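Long-range contacts in cadherin-23 (Mus musculus, PDB 5UZ8), which binds calcium between its tandem extracellular cadherin repeats and probably serves cell adhesion and mechanotransduction in hearing: residues 42-50 and 59-67; 76-87 and 98-108. One frame throughout, in Å; residues are numbered along the deposited sequence.

In the fold
Both contacts lie in the first of the three cadherin domains modelled here, on the same side of the chain's centre, with their own centres about 17 Å apart. They come in series: contact 1 is complete before contact 2 opens. Contact 2 pairs strands 81-89 and 97-107, two neighbours in the mixed sheet that runs 15-20, 97-107, 81-89, 46-53. Contact 1 joins an outermost strand of that sheet, 46-53, to strands 58-60 and 66-70 of the facing antiparallel sheet. Backbone bonds link Thr48 to Arg87 and Leu50 to Thr85. The contacts thus span a domain with calcium at each end: Asn42 binds one ion, Glu77 two at the junction with the next domain, and Asp108 one of those two.

Contact 1: 42-50 and 59-67; sequences NGLITYTLL and QLEDSSAGK. With CA (calcium ion), chain H.
Tyr47 and Gly66 meet where the two sheets of the cadherin beta sandwich close along one edge. The tight part is the tyrosine ring: with CG anti to the carbonyl carbon (chi1 -61°), it is carried over the Ala65-Gly66 backbone, and Gly66 CA sits over one face, 4.1 Å from the ring centroid. A side chain on Gly66 would crowd the ring, its first carbon falling about 3.6 Å from Tyr47 CE2. Ile45 CG2 lies on the opposite face, clasping the ring flat, while Tyr47 OH reaches the backbone N of Ala34. Cutting Tyr47 back to an alanine is likely to open a gap beside Gly66 and deprive the Ala34 N-H of its hydroxyl. Two residues on, the branched ends of Leu49 and Leu60 cross with their CG atoms 3.7 Å apart, apolar groups suited to the sandwich interior. Leu60 CD1 packs against Tyr47 CB at 3.8 Å.

The type I turn 62-65 forms the looser, wetter side, and small polar serines suit it. Water links Ile45 O to Ser64 O; another joins Ser63 OG to Thr46 OG1, which also hydrogen-bonds Asn91 ND2. One direct bond crosses here, Tyr47 N to Ser63 O, 2.9 Å long and nearly straight at 176°.

Contact 2: 76-87 and 98-108; sequences YEEVHWLNFTVR and AEIPVYLEIVD. With CA (calcium ion), chain J; CA (calcium ion), chain K.
Leu82 and Leu104, Phe84 and Val102, and Val86 and Ile100 are the hydrogen-bonded pairs of an antiparallel hairpin. Each pair exchanges two backbone bonds, and Ile106 N extends the ladder to His80 O. Water donates to both His80 O and Ile106 O.

Apolar packing fills the face carrying these pairs, which looks into the sandwich. Phe84 lies alongside Val102, whose CB sits over the ring 3.8 Å from its centroid; with chi1 at 55°, CG stands between the backbone N and carbonyl carbon, laying the ring across the neighbouring strand. Leu104 CD1 meets the ring edge, 3.8 Å from Phe84 CE1. Beta-branched valines and isoleucines suit such extended strands, and Val86 CG2 touches Val102 CG2 at 3.7 Å.

On the other face, Trp81 and Glu105 run side by side. Glu105 CA lies over one face of the six-membered ring, and CB and CG continue the contact along CZ3 and CH2 (Glu105 CB to Trp81 CZ3 3.5 Å). In the loop before the strand, Tyr76 is sandwiched between Asp108 CB, 3.7 Å from its ring centroid, and His80 CD2 on the opposite face.

Charge acts at both ends. Arg87 and Glu99 form a salt bridge, NH1 donating to OE2 at 2.8 Å, on the anti side of the carboxylate. At the far end Glu77 OE1 and Asp108 OD1 converge on one calcium, the latter at 2.2 Å, while Glu77 OE2 bridges it to a second. Asp108 OD2 is hydrogen-bonded, with Ser145 as partner. Glu21 and Asp111 bind both ions as well, the shared carboxylate cluster of a cadherin interdomain calcium-binding linker.

Contact 1: 42-50 and 59-67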
loop_
_atom_site.group_PDB
_atom_site.type_symbol
_atom_site.label_atom_id
_atom_site.label_comp_id
_atom_site.label_asym_id
_atom_site.label_seq_id
_atom_site.Cartn_x
_atom_site.Cartn_y
_atom_site.Cartn_z
ATOM N N ASN A 42 53.822 41.240 -13.916
ATOM C CA ASN A 42 54.480 39.935 -14.098
ATOM C C ASN A 42 54.131 38.904 -13.012
ATOM O O ASN A 42 54.229 37.702 -13.254
ATOM C CB ASN A 42 56.007 40.092 -14.175
ATOM C CG ASN A 42 56.453 40.865 -15.402
ATOM O OD1 ASN A 42 56.134 40.500 -16.537
ATOM N ND2 ASN A 42 57.204 41.934 -15.179
ATOM N N GLY A 43 53.763 39.368 -11.817
ATOM C CA GLY A 43 53.334 38.476 -10.733
ATOM C C GLY A 43 51.903 38.659 -10.262
ATOM O O GLY A 43 51.525 38.108 -9.218
ATOM N N LEU A 44 51.098 39.407 -11.022
ATOM C CA LEU A 44 49.674 39.606 -10.711
ATOM C C LEU A 44 48.826 38.500 -11.353
ATOM O O LEU A 44 48.744 38.422 -12.580
ATOM C CB LEU A 44 49.227 40.966 -11.237
ATOM C CG LEU A 44 47.794 41.407 -10.986
ATOM C CD1 LEU A 44 47.396 41.195 -9.530
ATOM C CD2 LEU A 44 47.668 42.868 -11.394
ATOM N N ILE A 45 48.190 37.668 -10.533
ATOM C CA ILE A 45 47.522 36.473 -11.048
ATOM C C ILE A 45 46.049 36.717 -11.275
ATOM O O ILE A 45 45.360 37.165 -10.377
ATOM C CB ILE A 45 47.721 35.258 -10.114
ATOM C CG1 ILE A 45 49.231 34.959 -10.002
ATOM C CG2 ILE A 45 46.957 34.034 -10.635
ATOM C CD1 ILE A 45 49.568 34.011 -8.878
ATOM N N THR A 46 45.585 36.346 -12.469
ATOM C CA THR A 46 44.170 36.334 -12.860
ATOM C C THR A 46 43.693 34.876 -12.975
ATOM O O THR A 46 44.360 34.057 -13.621
ATOM C CB THR A 46 44.025 36.989 -14.248
ATOM O OG1 THR A 46 44.408 38.350 -14.144
ATOM C CG2 THR A 46 42.610 36.919 -14.793
ATOM N N TYR A 47 42.565 34.561 -12.351
ATOM C CA TYR A 47 41.993 33.228 -12.412
ATOM C C TYR A 47 40.814 33.235 -13.358
ATOM O O TYR A 47 39.972 34.128 -13.298
ATOM C CB TYR A 47 41.507 32.740 -11.040
ATOM C CG TYR A 47 42.604 32.657 -10.003
ATOM C CD1 TYR A 47 42.971 33.764 -9.274
ATOM C CD2 TYR A 47 43.283 31.457 -9.765
ATOM C CE1 TYR A 47 44.005 33.713 -8.346
ATOM C CE2 TYR A 47 44.305 31.387 -8.842
ATOM C CZ TYR A 47 44.651 32.506 -8.114
ATOM O OH TYR A 47 45.650 32.427 -7.184
ATOM N N THR A 48 40.773 32.233 -14.231
ATOM C CA THR A 48 39.589 31.939 -15.026
ATOM C C THR A 48 39.285 30.434 -14.935
ATOM O O THR A 48 40.167 29.627 -14.574
ATOM C CB THR A 48 39.800 32.328 -16.499
ATOM O OG1 THR A 48 40.958 31.649 -17.023
ATOM C CG2 THR A 48 40.001 33.840 -16.650
ATOM N N LEU A 49 38.042 30.067 -15.261
ATOM C CA LEU A 49 37.608 28.674 -15.352
ATOM C C LEU A 49 37.379 28.270 -16.805
ATOM O O LEU A 49 36.850 29.087 -17.604
ATOM C CB LEU A 49 36.306 28.479 -14.590
ATOM C CG LEU A 49 36.353 28.848 -13.101
ATOM C CD1 LEU A 49 35.094 28.333 -12.426
ATOM C CD2 LEU A 49 37.589 28.284 -12.407
ATOM N N LEU A 50 37.776 27.039 -17.141
ATOM C CA LEU A 50 37.630 26.470 -18.485
ATOM C C LEU A 50 37.002 25.099 -18.465
ATOM O O LEU A 50 37.096 24.382 -17.480
ATOM C CB LEU A 50 38.994 26.332 -19.153
ATOM C CG LEU A 50 39.749 27.625 -19.374
ATOM C CD1 LEU A 50 41.188 27.317 -19.753
ATOM C CD2 LEU A 50 39.066 28.427 -20.470
ATOM N N GLN A 59 31.259 28.988 -10.653
ATOM C CA GLN A 59 31.901 30.179 -11.159
ATOM C C GLN A 59 32.878 30.704 -10.117
ATOM O O GLN A 59 32.715 30.440 -8.919
ATOM C CB GLN A 59 30.871 31.261 -11.498
ATOM C CG GLN A 59 30.139 31.809 -10.276
ATOM C CD GLN A 59 28.934 32.615 -10.678
ATOM O OE1 GLN A 59 27.950 32.053 -11.127
ATOM N NE2 GLN A 59 29.008 33.939 -10.528
ATOM N N LEU A 60 33.861 31.469 -10.572
ATOM C CA LEU A 60 34.768 32.133 -9.638
ATOM C C LEU A 60 33.953 33.257 -9.016
ATOM O O LEU A 60 33.190 33.900 -9.723
ATOM C CB LEU A 60 35.987 32.698 -10.363
ATOM C CG LEU A 60 36.980 31.581 -10.746
ATOM C CD1 LEU A 60 37.912 32.040 -11.853
ATOM C CD2 LEU A 60 37.787 31.170 -9.525
ATOM N N GLU A 61 34.102 33.497 -7.717
ATOM C CA GLU A 61 33.518 34.717 -7.124
ATOM C C GLU A 61 34.012 35.968 -7.852
ATOM O O GLU A 61 33.199 36.836 -8.254
ATOM C CB GLU A 61 33.832 34.805 -5.652
ATOM C CG GLU A 61 33.158 35.975 -4.951
ATOM C CD GLU A 61 33.246 35.786 -3.464
ATOM O OE1 GLU A 61 32.266 35.257 -2.875
ATOM O OE2 GLU A 61 34.349 36.029 -2.929
ATOM N N ASP A 62 35.332 36.044 -8.033
ATOM C CA ASP A 62 36.013 37.132 -8.734
ATOM C C ASP A 62 37.279 36.611 -9.420
ATOM O O ASP A 62 37.894 35.659 -8.915
ATOM C CB ASP A 62 36.413 38.207 -7.711
ATOM C CG ASP A 62 36.740 39.548 -8.360
ATOM O OD1 ASP A 62 35.792 40.244 -8.776
ATOM O OD2 ASP A 62 37.941 39.894 -8.455
ATOM N N SER A 63 37.734 37.282 -10.470
ATOM C CA SER A 63 38.947 36.830 -11.161
ATOM C C SER A 63 40.258 37.086 -10.373
ATOM O O SER A 63 41.317 36.609 -10.771
ATOM C CB SER A 63 39.029 37.458 -12.554
ATOM O OG SER A 63 39.396 38.816 -12.444
ATOM N N SER A 64 40.198 37.838 -9.277
ATOM C CA SER A 64 41.402 38.124 -8.482
ATOM C C SER A 64 41.766 37.014 -7.496
ATOM O O SER A 64 42.838 37.076 -6.896
ATOM C CB SER A 64 41.249 39.443 -7.705
ATOM O OG SER A 64 40.267 39.309 -6.681
ATOM N N ALA A 65 40.898 36.023 -7.332
ATOM C CA ALA A 65 41.138 34.918 -6.410
ATOM C C ALA A 65 40.587 33.610 -6.942
ATOM O O ALA A 65 39.813 33.602 -7.903
ATOM C CB ALA A 65 40.511 35.228 -5.061
ATOM N N GLY A 66 40.957 32.499 -6.295
ATOM C CA GLY A 66 40.531 31.181 -6.740
ATOM C C GLY A 66 39.368 30.617 -5.936
ATOM O O GLY A 66 39.232 29.392 -5.804
ATOM N N LYS A 67 38.481 31.479 -5.450
ATOM C CA LYS A 67 37.312 31.002 -4.735
ATOM C C LYS A 67 36.195 30.642 -5.711
ATOM O O LYS A 67 35.707 31.513 -6.420
ATOM C CB LYS A 67 36.813 32.042 -3.738
ATOM C CG LYS A 67 35.690 31.475 -2.880
ATOM C CD LYS A 67 34.932 32.561 -2.133
ATOM C CE LYS A 67 35.756 33.201 -1.048
ATOM N NZ LYS A 67 35.013 34.429 -0.632
HETATM CA CA CA H . 55.272 35.575 -13.719
HETATM O O HOH W 1 45.334 37.503 -7.840
HETATM O O HOH W 2 41.969 39.670 -12.465
HETATM O O HOH W 3 56.433 36.503 -15.614
#

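Contact 2: 76-87 and 98-108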
loop_
_atom_site.group_PDB
_atom_site.type_symbol
_atom_site.label_atom_id
_atom_site.label_comp_id
_atom_site.label_asym_id
_atom_site.label_seq_id
_atom_site.Cartn_x
_atom_site.Cartn_y
_atom_site.Cartn_z
ATOM N N TYR A 76 22.169 15.627 -7.377
ATOM C CA TYR A 76 22.870 14.352 -7.439
ATOM C C TYR A 76 22.139 13.390 -8.363
ATOM O O TYR A 76 22.762 12.589 -9.022
ATOM C CB TYR A 76 23.015 13.711 -6.041
ATOM C CG TYR A 76 23.809 12.433 -6.070
ATOM C CD1 TYR A 76 25.227 12.452 -6.053
ATOM C CD2 TYR A 76 23.176 11.200 -6.149
ATOM C CE1 TYR A 76 25.945 11.282 -6.090
ATOM C CE2 TYR A 76 23.902 10.039 -6.173
ATOM C CZ TYR A 76 25.269 10.085 -6.161
ATOM O OH TYR A 76 25.969 8.918 -6.198
ATOM N N GLU A 77 20.815 13.481 -8.408
ATOM C CA GLU A 77 20.062 12.612 -9.285
ATOM C C GLU A 77 20.295 12.901 -10.785
ATOM O O GLU A 77 19.914 12.078 -11.602
ATOM C CB GLU A 77 18.573 12.603 -8.913
ATOM C CG GLU A 77 18.250 11.777 -7.678
ATOM C CD GLU A 77 18.864 12.280 -6.367
ATOM O OE1 GLU A 77 19.602 11.490 -5.784
ATOM O OE2 GLU A 77 18.598 13.418 -5.884
ATOM N N GLU A 78 20.962 14.031 -11.115
ATOM C CA GLU A 78 21.337 14.378 -12.500
ATOM C C GLU A 78 22.845 14.364 -12.730
ATOM O O GLU A 78 23.297 14.017 -13.816
ATOM C CB GLU A 78 20.814 15.776 -12.853
ATOM C CG GLU A 78 19.301 15.883 -12.867
ATOM C CD GLU A 78 18.664 14.945 -13.873
ATOM O OE1 GLU A 78 19.345 14.552 -14.847
ATOM O OE2 GLU A 78 17.486 14.585 -13.696
ATOM N N VAL A 79 23.614 14.762 -11.719
ATOM C CA VAL A 79 25.056 14.988 -11.854
ATOM C C VAL A 79 25.814 14.416 -10.658
ATOM O O VAL A 79 25.517 14.767 -9.530
ATOM C CB VAL A 79 25.331 16.501 -11.910
ATOM C CG1 VAL A 79 26.825 16.813 -11.921
ATOM C CG2 VAL A 79 24.593 17.136 -13.090
ATOM N N HIS A 80 26.808 13.566 -10.927
ATOM C CA HIS A 80 27.677 13.030 -9.861
ATOM C C HIS A 80 29.002 13.771 -9.695
ATOM O O HIS A 80 29.582 13.730 -8.613
ATOM C CB HIS A 80 27.919 11.523 -10.060
ATOM C CG HIS A 80 26.696 10.673 -9.866
ATOM N ND1 HIS A 80 26.677 9.323 -10.148
ATOM C CD2 HIS A 80 25.460 10.983 -9.409
ATOM C CE1 HIS A 80 25.473 8.839 -9.876
ATOM N NE2 HIS A 80 24.707 9.832 -9.451
ATOM N N TRP A 81 29.493 14.428 -10.750
ATOM C CA TRP A 81 30.773 15.126 -10.719
ATOM C C TRP A 81 30.663 16.474 -11.442
ATOM O O TRP A 81 30.100 16.550 -12.523
ATOM C CB TRP A 81 31.857 14.262 -11.396
ATOM C CG TRP A 81 32.187 13.056 -10.568
ATOM C CD1 TRP A 81 31.603 11.850 -10.637
ATOM C CD2 TRP A 81 33.157 12.982 -9.517
ATOM N NE1 TRP A 81 32.143 10.987 -9.680
ATOM C CE2 TRP A 81 33.103 11.674 -8.982
ATOM C CE3 TRP A 81 34.091 13.893 -8.988
ATOM C CZ2 TRP A 81 33.930 11.256 -7.944
ATOM C CZ3 TRP A 81 34.924 13.472 -7.937
ATOM C CH2 TRP A 81 34.834 12.172 -7.432
ATOM N N LEU A 82 31.161 17.534 -10.822
ATOM C CA LEU A 82 31.348 18.810 -11.516
ATOM C C LEU A 82 32.847 18.961 -11.749
ATOM O O LEU A 82 33.593 19.226 -10.803
ATOM C CB LEU A 82 30.835 19.979 -10.694
ATOM C CG LEU A 82 29.329 19.991 -10.455
ATOM C CD1 LEU A 82 28.927 21.087 -9.481
ATOM C CD2 LEU A 82 28.591 20.082 -11.777
ATOM N N ASN A 83 33.274 18.787 -12.999
ATOM C CA ASN A 83 34.687 18.899 -13.346
ATOM C C ASN A 83 34.932 20.171 -14.157
ATOM O O ASN A 83 34.080 20.616 -14.948
ATOM C CB ASN A 83 35.146 17.645 -14.105
ATOM C CG ASN A 83 34.862 16.368 -13.333
ATOM O OD1 ASN A 83 34.839 16.369 -12.096
ATOM N ND2 ASN A 83 34.583 15.292 -14.043
ATOM N N PHE A 84 36.111 20.761 -13.958
ATOM C CA PHE A 84 36.513 21.931 -14.691
ATOM C C PHE A 84 38.012 22.143 -14.522
ATOM O O PHE A 84 38.684 21.409 -13.793
ATOM C CB PHE A 84 35.714 23.180 -14.268
ATOM C CG PHE A 84 35.770 23.476 -12.816
ATOM C CD1 PHE A 84 34.929 22.801 -11.921
ATOM C CD2 PHE A 84 36.661 24.417 -12.313
ATOM C CE1 PHE A 84 34.956 23.095 -10.577
ATOM C CE2 PHE A 84 36.699 24.699 -10.948
ATOM C CZ PHE A 84 35.843 24.036 -10.084
ATOM N N THR A 85 38.503 23.140 -15.224
ATOM C CA THR A 85 39.895 23.519 -15.199
ATOM C C THR A 85 39.991 24.925 -14.652
ATOM O O THR A 85 39.211 25.799 -15.051
ATOM C CB THR A 85 40.428 23.496 -16.620
ATOM O OG1 THR A 85 40.441 22.153 -17.086
ATOM C CG2 THR A 85 41.812 24.052 -16.710
ATOM N N VAL A 86 40.965 25.156 -13.774
ATOM C CA VAL A 86 41.303 26.499 -13.333
ATOM C C VAL A 86 42.569 26.926 -14.055
ATOM O O VAL A 86 43.537 26.164 -14.098
ATOM C CB VAL A 86 41.565 26.556 -11.822
ATOM C CG1 VAL A 86 41.929 27.978 -11.430
ATOM C CG2 VAL A 86 40.350 26.110 -11.016
ATOM N N ARG A 87 42.537 28.107 -14.672
ATOM C CA ARG A 87 43.708 28.718 -15.299
ATOM C C ARG A 87 44.141 29.881 -14.439
ATOM O O ARG A 87 43.327 30.742 -14.141
ATOM C CB ARG A 87 43.375 29.221 -16.706
ATOM C CG ARG A 87 44.530 29.822 -17.481
ATOM C CD ARG A 87 44.100 30.268 -18.874
ATOM N NE ARG A 87 45.155 30.993 -19.593
ATOM C CZ ARG A 87 46.144 30.426 -20.294
ATOM N NH1 ARG A 87 46.263 29.098 -20.382
ATOM N NH2 ARG A 87 47.049 31.193 -20.905
ATOM N N ALA A 98 49.329 28.708 -15.838
ATOM C CA ALA A 98 49.244 27.297 -15.564
ATOM C C ALA A 98 47.771 26.935 -15.467
ATOM O O ALA A 98 46.940 27.796 -15.208
ATOM C CB ALA A 98 49.926 26.975 -14.252
ATOM N N GLU A 99 47.491 25.652 -15.683
ATOM C CA GLU A 99 46.154 25.116 -15.633
ATOM C C GLU A 99 46.141 23.835 -14.836
ATOM O O GLU A 99 47.112 23.102 -14.818
ATOM C CB GLU A 99 45.658 24.844 -17.039
ATOM C CG GLU A 99 45.302 26.123 -17.771
ATOM C CD GLU A 99 44.736 25.895 -19.152
ATOM O OE1 GLU A 99 44.367 24.745 -19.487
ATOM O OE2 GLU A 99 44.644 26.891 -19.890
ATOM N N ILE A 100 45.031 23.575 -14.169
ATOM C CA ILE A 100 44.920 22.382 -13.365
ATOM C C ILE A 100 43.469 21.904 -13.332
ATOM O O ILE A 100 42.554 22.730 -13.355
ATOM C CB ILE A 100 45.450 22.653 -11.949
ATOM C CG1 ILE A 100 45.574 21.352 -11.154
ATOM C CG2 ILE A 100 44.616 23.685 -11.209
ATOM C CD1 ILE A 100 46.362 21.505 -9.877
ATOM N N PRO A 101 43.253 20.585 -13.249
ATOM C CA PRO A 101 41.882 20.106 -13.128
ATOM C C PRO A 101 41.336 20.183 -11.726
ATOM O O PRO A 101 42.087 20.031 -10.724
ATOM C CB PRO A 101 41.952 18.638 -13.588
ATOM C CG PRO A 101 43.349 18.370 -13.972
ATOM C CD PRO A 101 44.204 19.486 -13.502
ATOM N N VAL A 102 40.024 20.372 -11.668
ATOM C CA VAL A 102 39.265 20.282 -10.431
ATOM C C VAL A 102 38.163 19.249 -10.604
ATOM O O VAL A 102 37.491 19.208 -11.645
ATOM C CB VAL A 102 38.676 21.647 -9.988
ATOM C CG1 VAL A 102 37.893 21.499 -8.683
ATOM C CG2 VAL A 102 39.789 22.676 -9.785
ATOM N N TYR A 103 37.993 18.423 -9.574
ATOM C CA TYR A 103 36.960 17.379 -9.575
ATOM C C TYR A 103 36.106 17.555 -8.302
ATOM O O TYR A 103 36.560 17.223 -7.201
ATOM C CB TYR A 103 37.578 15.981 -9.613
ATOM C CG TYR A 103 38.554 15.719 -10.754
ATOM C CD1 TYR A 103 38.109 15.506 -12.053
ATOM C CD2 TYR A 103 39.921 15.656 -10.527
ATOM C CE1 TYR A 103 38.992 15.256 -13.099
ATOM C CE2 TYR A 103 40.814 15.434 -11.563
ATOM C CZ TYR A 103 40.353 15.230 -12.838
ATOM O OH TYR A 103 41.256 14.958 -13.837
ATOM N N LEU A 104 34.884 18.065 -8.461
ATOM C CA LEU A 104 33.984 18.196 -7.331
ATOM C C LEU A 104 33.057 16.994 -7.268
ATOM O O LEU A 104 32.308 16.712 -8.216
ATOM C CB LEU A 104 33.177 19.504 -7.384
ATOM C CG LEU A 104 33.975 20.788 -7.458
ATOM C CD1 LEU A 104 33.004 21.969 -7.575
ATOM C CD2 LEU A 104 34.909 20.939 -6.276
ATOM N N GLU A 105 33.125 16.289 -6.148
ATOM C CA GLU A 105 32.413 15.033 -5.933
ATOM C C GLU A 105 31.062 15.365 -5.314
ATOM O O GLU A 105 30.990 15.821 -4.179
ATOM C CB GLU A 105 33.227 14.153 -4.989
ATOM C CG GLU A 105 32.644 12.782 -4.649
ATOM C CD GLU A 105 33.622 11.932 -3.846
ATOM O OE1 GLU A 105 34.653 12.447 -3.374
ATOM O OE2 GLU A 105 33.382 10.739 -3.702
ATOM N N ILE A 106 29.996 15.178 -6.074
ATOM C CA ILE A 106 28.668 15.515 -5.564
ATOM C C ILE A 106 28.208 14.423 -4.586
ATOM O O ILE A 106 28.371 13.229 -4.846
ATOM C CB ILE A 106 27.661 15.757 -6.709
ATOM C CG1 ILE A 106 28.195 16.780 -7.718
ATOM C CG2 ILE A 106 26.336 16.251 -6.168
ATOM C CD1 ILE A 106 28.731 18.039 -7.065
ATOM N N VAL A 107 27.622 14.844 -3.465
ATOM C CA VAL A 107 27.212 13.933 -2.393
ATOM C C VAL A 107 25.693 13.896 -2.365
ATOM O O VAL A 107 25.035 14.944 -2.330
ATOM C CB VAL A 107 27.721 14.434 -1.051
ATOM C CG1 VAL A 107 27.246 13.545 0.092
ATOM C CG2 VAL A 107 29.242 14.500 -1.080
ATOM N N ASP A 108 25.149 12.687 -2.404
ATOM C CA ASP A 108 23.705 12.468 -2.348
ATOM C C ASP A 108 23.180 12.882 -0.976
ATOM O O ASP A 108 23.760 12.520 0.066
ATOM C CB ASP A 108 23.452 10.969 -2.576
ATOM C CG ASP A 108 21.984 10.570 -2.599
ATOM O OD1 ASP A 108 21.123 11.337 -3.112
ATOM O OD2 ASP A 108 21.710 9.414 -2.165
HETATM CA CA CA J . 19.345 12.630 -3.525
HETATM CA CA CA K . 18.256 15.657 -5.680
HETATM O O HOH W 4 29.802 11.721 -6.615
HETATM O O HOH W 5 16.029 15.186 -6.295
HETATM O O HOH W 6 17.698 17.974 -6.264
#